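Local coordinates for protein HAD hydrolase, family IA, variant 3 (PDB 6W04) that probably acts as a magnesium-dependent hydrolase of the haloacid dehalogenase superfamily, with a magnesium ion held at the end of its central parallel sheet, at residues A3-F8 with K155-S160. Residues are numbered along the deposited sequence; the frame is centred on the assembly and turned at random.
Sequences AVLFDF and KKLGVS. With MG (magnesium ion), chain B.
L157 and L5 reach for each other with similar torsions: each has CG opposite its own carbonyl carbon (chi1 -65° in L157, -45° in L5), and each runs on extended from there. The two chains run past one another in opposite senses, and their ends meet where CD2 of L5 lies 3.9 Å from CD1 of L157. That same CD1 also touches A3, at 3.9 Å from its CB. Two residues on from L157, V159 adds a second methyl: with CG1 turned opposite the carbonyl carbon, CG2 sits between N and C and comes to 3.7 Å from the CB of A3. So A3, small and buried, takes a methyl from each of two residues that flank G158.

Between them G158 leaves the helix with positive phi (72°), in a Schellman motif that ends helix 148-157, and beyond it V159 also points toward strand 3-7. Higher up the same helix, Y150 and A153 continue the cover over L5, while C164 of the neighbouring strand 164-168 touches both A3 and V159. No hydrogen bond crosses between the segments; the strand spends its backbone groups on its sheet neighbours, A3 and L5 both pairing with I165.

Here the C-terminal turn of helix 148-157 and the loop after it pack on strand 3-7, in the Rossmann-like core of a HAD hydrolase. Further along segment 3-8, D7 binds the magnesium ion through OD2 at 2.1 Å, together with N9, D169 and water, and its OD1 forms a salt bridge with K144. The chemistry thus divides along one segment: carboxylate and metal at D7, and at A3 and L5 purely apolar contacts, in which methyl packing alone joins the two segments.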
# COMPACT_ATOMS: atom_id res chain seq x y z
N ALA A 3 13.16 12.43 2.43
CA ALA A 3 12.93 11.00 2.34
C ALA A 3 11.79 10.73 1.37
O ALA A 3 11.02 11.62 1.01
CB ALA A 3 12.62 10.39 3.71
N VAL A 4 11.71 9.47 0.95
CA VAL A 4 10.59 8.94 0.18
C VAL A 4 9.98 7.79 0.97
O VAL A 4 10.70 6.88 1.40
CB VAL A 4 11.03 8.44 -1.21
CG1 VAL A 4 9.85 7.85 -1.96
CG2 VAL A 4 11.72 9.55 -1.98
N LEU A 5 8.66 7.81 1.13
CA LEU A 5 7.96 6.74 1.84
C LEU A 5 7.07 6.04 0.83
O LEU A 5 6.14 6.65 0.30
CB LEU A 5 7.15 7.32 3.01
CG LEU A 5 7.93 8.36 3.84
CD1 LEU A 5 7.05 8.97 4.95
CD2 LEU A 5 9.22 7.73 4.41
N PHE A 6 7.38 4.77 0.53
CA PHE A 6 6.57 4.00 -0.42
C PHE A 6 5.51 3.16 0.29
O PHE A 6 5.83 2.31 1.13
CB PHE A 6 7.43 3.03 -1.24
CG PHE A 6 8.48 3.67 -2.10
CD1 PHE A 6 8.21 3.98 -3.43
CD2 PHE A 6 9.77 3.85 -1.63
CE1 PHE A 6 9.20 4.52 -4.26
CE2 PHE A 6 10.77 4.42 -2.44
CZ PHE A 6 10.48 4.74 -3.75
N ASP A 7 4.26 3.33 -0.14
CA ASP A 7 3.26 2.29 0.12
C ASP A 7 3.62 1.05 -0.68
O ASP A 7 4.34 1.14 -1.68
CB ASP A 7 1.87 2.78 -0.30
CG ASP A 7 0.79 1.76 -0.07
OD1 ASP A 7 0.74 1.17 1.03
OD2 ASP A 7 -0.03 1.57 -0.99
N PHE A 8 3.13 -0.12 -0.27
CA PHE A 8 3.52 -1.33 -0.98
C PHE A 8 2.39 -1.87 -1.86
O PHE A 8 2.50 -1.80 -3.09
CB PHE A 8 4.04 -2.39 -0.02
CG PHE A 8 4.75 -3.50 -0.73
CD1 PHE A 8 6.08 -3.35 -1.12
CD2 PHE A 8 4.07 -4.65 -1.10
CE1 PHE A 8 6.73 -4.35 -1.82
CE2 PHE A 8 4.72 -5.66 -1.79
CZ PHE A 8 6.05 -5.51 -2.15
N LYS A 155 9.80 9.04 11.37
CA LYS A 155 10.60 8.98 12.60
C LYS A 155 11.63 7.86 12.52
O LYS A 155 12.75 8.01 13.03
CB LYS A 155 9.68 8.79 13.81
CG LYS A 155 10.42 8.59 15.13
CD LYS A 155 9.43 8.56 16.29
CE LYS A 155 10.03 7.96 17.55
NZ LYS A 155 9.01 7.85 18.62
N LYS A 156 11.29 6.74 11.88
CA LYS A 156 12.25 5.65 11.72
C LYS A 156 13.43 6.09 10.86
O LYS A 156 14.57 5.70 11.12
CB LYS A 156 11.56 4.43 11.10
CG LYS A 156 12.27 3.12 11.34
CD LYS A 156 12.19 2.69 12.79
CE LYS A 156 12.75 1.30 12.99
NZ LYS A 156 12.67 0.89 14.41
N LEU A 157 13.19 6.91 9.84
CA LEU A 157 14.28 7.39 9.01
C LEU A 157 14.96 8.63 9.59
O LEU A 157 15.97 9.08 9.04
CB LEU A 157 13.78 7.69 7.60
CG LEU A 157 13.30 6.48 6.80
CD1 LEU A 157 12.90 6.89 5.39
CD2 LEU A 157 14.38 5.40 6.78
N GLY A 158 14.44 9.17 10.69
CA GLY A 158 15.06 10.32 11.33
C GLY A 158 14.90 11.61 10.57
O GLY A 158 15.77 12.48 10.64
N VAL A 159 13.79 11.77 9.84
CA VAL A 159 13.55 12.90 8.96
C VAL A 159 12.26 13.59 9.37
O VAL A 159 11.46 13.06 10.13
CB VAL A 159 13.49 12.47 7.48
CG1 VAL A 159 14.82 11.85 7.04
CG2 VAL A 159 12.32 11.50 7.25
N SER A 160 12.06 14.80 8.85
CA SER A 160 10.86 15.56 9.11
C SER A 160 9.78 15.17 8.10
O SER A 160 10.04 15.13 6.90
CB SER A 160 11.15 17.06 9.04
OG SER A 160 10.09 17.74 8.38
MG MG B . -1.83 0.62 -1.30
O HOH W 1 -2.57 2.17 -0.04
O HOH W 2 -3.68 -0.34 -2.00